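Local coordinates for uncharacterized protein (Actinomyces odontolyticus, PDB 4MJG), which is of unknown function, a member of the DUF4853 family whose chain folds around an antiparallel beta-sheet and carries a disulfide bond, at residues T40-G48 against H174-G182. Residues are numbered along the deposited sequence; the frame is centred on the assembly and turned at random.
Sequences TGGELTVMG and HPVPTLTTG
L44 and L179 face each other as a hydrogen-bonded pair of an antiparallel ladder, where the start of strand 44-55 meets strand 176-181 near one edge of the sheet; beyond 176-181 only the outermost strand 161-166 follows. The ladder is short, and the axes of its two strand segments run at 138°, well away from strictly antiparallel. Within the L44-L179 pair the two bonds are unequal: L179 N reaches L44 O at 2.8 Å, in the carbonyl plane, whereas the return bond from L44 N to L179 O is weak. Further along, V46 N gives a nearly straight bond to P177 O (175° at the hydrogen). The two leucines leave the sheet on the same face, and V46 packs against L179: its CG2 branch crosses it, 4.0 Å from CG, while V46 CB sits 4.1 Å from P177 CG. M161 touches both leucines, and F158 adds to the cover of L179. T45 and T178, a non-hydrogen-bonded pair, point to the opposite face. There T45 CG2, anti to the backbone N, meets the CG2 branch of V176 at 3.6 Å, the two side chains crossing at a slant. T178 OG1 is hydrogen-bonded to T164 OG1 on strand 161-166, leaving the methyl toward the E43 carboxylate. The E43 and T180 side chains run alongside each other in the same direction. With chi1 at 54°, E43 CG stands between its own N and carbonyl carbon, and the extended chain beyond brings the carboxylate alongside the CG2 methyls of T180 and T178, where OE2 and S166 OG share a weak hydrogen bond. E43 CB rests 3.5 Å from the methyl CG2 of T180.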
ATOM      1  N   THR A  40      -7.751  -2.146  15.509  1.00 96.36           N
ATOM      2  CA  THR A  40      -9.203  -2.261  15.456  1.00100.08           C
ATOM      3  C   THR A  40      -9.685  -3.417  16.313  1.00107.99           C
ATOM      4  O   THR A  40     -10.714  -3.316  16.985  1.00126.35           O
ATOM      5  CB  THR A  40      -9.703  -2.553  14.035  1.00 99.77           C
ATOM      6  OG1 THR A  40      -9.149  -1.606  13.110  1.00 90.18           O
ATOM      7  CG2 THR A  40     -11.218  -2.487  13.999  1.00102.09           C
ATOM      8  N   GLY A  41      -8.933  -4.512  16.272  1.00108.83           N
ATOM      9  CA  GLY A  41      -9.347  -5.770  16.869  1.00110.10           C
ATOM     10  C   GLY A  41     -10.077  -6.560  15.807  1.00110.70           C
ATOM     11  O   GLY A  41     -11.234  -6.939  15.987  1.00122.91           O
ATOM     12  N   GLY A  42      -9.405  -6.796  14.686  1.00107.77           N
ATOM     13  CA  GLY A  42     -10.034  -7.489  13.577  1.00105.60           C
ATOM     14  C   GLY A  42      -9.148  -7.710  12.367  1.00 99.86           C
ATOM     15  O   GLY A  42      -7.988  -8.110  12.490  1.00 88.54           O
ATOM     16  N   GLU A  43      -9.701  -7.405  11.197  1.00 90.95           N
ATOM     17  CA  GLU A  43      -9.211  -7.949   9.941  1.00 81.86           C
ATOM     18  C   GLU A  43      -9.236  -6.920   8.830  1.00 71.79           C
ATOM     19  O   GLU A  43      -9.952  -5.920   8.909  1.00 79.78           O
ATOM     20  CB  GLU A  43     -10.081  -9.146   9.544  1.00 90.69           C
ATOM     21  CG  GLU A  43     -11.581  -8.848   9.489  1.00 97.51           C
ATOM     22  CD  GLU A  43     -12.449 -10.090   9.335  1.00107.90           C
ATOM     23  OE1 GLU A  43     -11.996 -11.208   9.677  1.00118.52           O
ATOM     24  OE2 GLU A  43     -13.604  -9.948   8.876  1.00100.47           O
ATOM     25  N   LEU A  44      -8.451  -7.181   7.791  1.00 65.87           N
ATOM     26  CA  LEU A  44      -8.447  -6.354   6.586  1.00 62.96           C
ATOM     27  C   LEU A  44      -9.308  -6.986   5.496  1.00 62.45           C
ATOM     28  O   LEU A  44      -9.320  -8.203   5.335  1.00 75.93           O
ATOM     29  CB  LEU A  44      -7.022  -6.193   6.052  1.00 57.31           C
ATOM     30  CG  LEU A  44      -6.007  -5.429   6.900  1.00 55.16           C
ATOM     31  CD1 LEU A  44      -4.622  -5.542   6.288  1.00 59.80           C
ATOM     32  CD2 LEU A  44      -6.398  -3.966   7.041  1.00 53.28           C
ATOM     33  N   THR A  45     -10.017  -6.148   4.752  1.00 59.45           N
ATOM     34  CA  THR A  45     -10.733  -6.564   3.546  1.00 59.87           C
ATOM     35  C   THR A  45      -9.889  -6.158   2.342  1.00 59.39           C
ATOM     36  O   THR A  45      -9.359  -5.050   2.307  1.00 62.09           O
ATOM     37  CB  THR A  45     -12.099  -5.869   3.455  1.00 63.47           C
ATOM     38  OG1 THR A  45     -12.842  -6.124   4.651  1.00 68.10           O
ATOM     39  CG2 THR A  45     -12.891  -6.371   2.257  1.00 67.13           C
ATOM     40  N   VAL A  46      -9.754  -7.039   1.356  1.00 58.81           N
ATOM     41  CA  VAL A  46      -8.945  -6.723   0.174  1.00 57.03           C
ATOM     42  C   VAL A  46      -9.811  -5.993  -0.850  1.00 61.62           C
ATOM     43  O   VAL A  46     -10.655  -6.600  -1.519  1.00 64.45           O
ATOM     44  CB  VAL A  46      -8.306  -7.981  -0.443  1.00 56.21           C
ATOM     45  CG1 VAL A  46      -7.414  -7.610  -1.617  1.00 54.30           C
ATOM     46  CG2 VAL A  46      -7.512  -8.740   0.613  1.00 57.43           C
HETATM   47  N   MSE A  47      -9.585  -4.686  -0.958  1.00 59.54           N
HETATM   48  CA  MSE A  47     -10.399  -3.796  -1.789  1.00 64.30           C
HETATM   49  C   MSE A  47      -9.925  -3.792  -3.216  1.00 61.73           C
HETATM   50  O   MSE A  47     -10.726  -3.644  -4.137  1.00 61.04           O
HETATM   51  CB  MSE A  47     -10.292  -2.358  -1.262  1.00 77.23           C
HETATM   52  CG  MSE A  47     -11.642  -1.697  -1.006  1.00 93.80           C
HETATM   53 SE   MSE A  47     -12.565  -1.343  -2.709  0.75115.62          SE
HETATM   54  CE  MSE A  47     -11.442   0.203  -3.212  1.00102.60           C
ATOM     55  N   GLY A  48      -8.613  -3.918  -3.408  1.00 53.66           N
ATOM     56  CA  GLY A  48      -8.019  -3.847  -4.733  1.00 49.11           C
ATOM     57  C   GLY A  48      -6.796  -4.733  -4.848  1.00 56.87           C
ATOM     58  O   GLY A  48      -6.111  -5.016  -3.854  1.00 57.11           O
ATOM     59  N   HIS A 174     -21.191 -10.384  -4.363  1.00126.88           N
ATOM     60  CA  HIS A 174     -20.293 -11.402  -3.836  1.00123.24           C
ATOM     61  C   HIS A 174     -19.856 -11.099  -2.400  1.00111.79           C
ATOM     62  O   HIS A 174     -19.759  -9.933  -2.011  1.00113.92           O
ATOM     63  CB  HIS A 174     -19.036 -11.498  -4.712  1.00123.58           C
ATOM     64  CG  HIS A 174     -19.278 -12.091  -6.062  1.00126.14           C
ATOM     65  ND1 HIS A 174     -18.974 -13.400  -6.362  1.00130.89           N
ATOM     66  CD2 HIS A 174     -19.784 -11.552  -7.196  1.00129.09           C
ATOM     67  CE1 HIS A 174     -19.289 -13.646  -7.620  1.00131.71           C
ATOM     68  NE2 HIS A 174     -19.783 -12.541  -8.150  1.00132.90           N
ATOM     69  N   PRO A 175     -19.582 -12.149  -1.606  1.00101.99           N
ATOM     70  CA  PRO A 175     -18.831 -11.911  -0.388  1.00 88.52           C
ATOM     71  C   PRO A 175     -17.432 -11.453  -0.749  1.00 81.54           C
ATOM     72  O   PRO A 175     -17.014 -11.575  -1.902  1.00 78.00           O
ATOM     73  CB  PRO A 175     -18.788 -13.284   0.281  1.00 94.64           C
ATOM     74  CG  PRO A 175     -18.973 -14.251  -0.825  1.00101.98           C
ATOM     75  CD  PRO A 175     -19.916 -13.572  -1.770  1.00105.69           C
ATOM     76  N   VAL A 176     -16.717 -10.930   0.233  1.00 77.57           N
ATOM     77  CA  VAL A 176     -15.435 -10.295  -0.019  1.00 71.58           C
ATOM     78  C   VAL A 176     -14.319 -11.108   0.608  1.00 66.46           C
ATOM     79  O   VAL A 176     -14.545 -11.829   1.580  1.00 70.36           O
ATOM     80  CB  VAL A 176     -15.401  -8.844   0.514  1.00 77.14           C
ATOM     81  CG1 VAL A 176     -16.521  -8.025  -0.117  1.00 79.15           C
ATOM     82  CG2 VAL A 176     -15.496  -8.797   2.038  1.00 80.44           C
ATOM     83  N   PRO A 177     -13.110 -11.000   0.048  1.00 57.83           N
ATOM     84  CA  PRO A 177     -11.965 -11.671   0.635  1.00 59.65           C
ATOM     85  C   PRO A 177     -11.380 -10.883   1.799  1.00 59.38           C
ATOM     86  O   PRO A 177     -11.218  -9.663   1.703  1.00 59.85           O
ATOM     87  CB  PRO A 177     -10.978 -11.741  -0.523  1.00 59.18           C
ATOM     88  CG  PRO A 177     -11.306 -10.568  -1.371  1.00 55.31           C
ATOM     89  CD  PRO A 177     -12.776 -10.337  -1.224  1.00 55.55           C
ATOM     90  N   THR A 178     -11.058 -11.584   2.881  1.00 58.01           N
ATOM     91  CA  THR A 178     -10.530 -10.953   4.081  1.00 62.61           C
ATOM     92  C   THR A 178      -9.212 -11.590   4.498  1.00 62.46           C
ATOM     93  O   THR A 178      -8.929 -12.737   4.154  1.00 64.12           O
ATOM     94  CB  THR A 178     -11.524 -11.076   5.253  1.00 66.73           C
ATOM     95  OG1 THR A 178     -11.762 -12.458   5.531  1.00 67.64           O
ATOM     96  CG2 THR A 178     -12.843 -10.399   4.915  1.00 67.83           C
ATOM     97  N   LEU A 179      -8.418 -10.834   5.249  1.00 64.63           N
ATOM     98  CA  LEU A 179      -7.154 -11.320   5.784  1.00 71.86           C
ATOM     99  C   LEU A 179      -7.216 -11.354   7.303  1.00 78.80           C
ATOM    100  O   LEU A 179      -7.595 -10.367   7.935  1.00 77.81           O
ATOM    101  CB  LEU A 179      -6.011 -10.407   5.350  1.00 67.11           C
ATOM    102  CG  LEU A 179      -5.797 -10.261   3.846  1.00 66.41           C
ATOM    103  CD1 LEU A 179      -4.743  -9.206   3.558  1.00 66.21           C
ATOM    104  CD2 LEU A 179      -5.399 -11.593   3.231  1.00 68.17           C
ATOM    105  N   THR A 180      -6.847 -12.492   7.882  1.00 85.05           N
ATOM    106  CA  THR A 180      -6.785 -12.632   9.335  1.00 94.08           C
ATOM    107  C   THR A 180      -5.467 -13.283   9.745  1.00107.35           C
ATOM    108  O   THR A 180      -4.920 -14.125   9.020  1.00113.19           O
ATOM    109  CB  THR A 180      -7.985 -13.432   9.884  1.00 93.43           C
ATOM    110  OG1 THR A 180      -8.331 -14.480   8.969  1.00100.51           O
ATOM    111  CG2 THR A 180      -9.187 -12.521  10.078  1.00 88.75           C
ATOM    112  N   THR A 181      -4.975 -12.889  10.917  1.00113.23           N
ATOM    113  CA  THR A 181      -3.647 -13.283  11.392  1.00125.09           C
ATOM    114  C   THR A 181      -3.532 -14.795  11.620  1.00131.96           C
ATOM    115  O   THR A 181      -4.509 -15.452  11.984  1.00138.88           O
ATOM    116  CB  THR A 181      -3.288 -12.544  12.699  1.00114.53           C
ATOM    117  OG1 THR A 181      -4.293 -12.800  13.685  1.00107.62           O
ATOM    118  CG2 THR A 181      -3.182 -11.036  12.460  1.00 99.95           C
ATOM    119  N   GLY A 182      -2.332 -15.331  11.399  1.00134.86           N
ATOM    120  CA  GLY A 182      -2.076 -16.766  11.524  1.00141.87           C
ATOM    121  C   GLY A 182      -2.111 -17.462  10.176  1.00149.41           C
ATOM    122  O   GLY A 182      -2.825 -17.029   9.271  1.00149.56           O
TER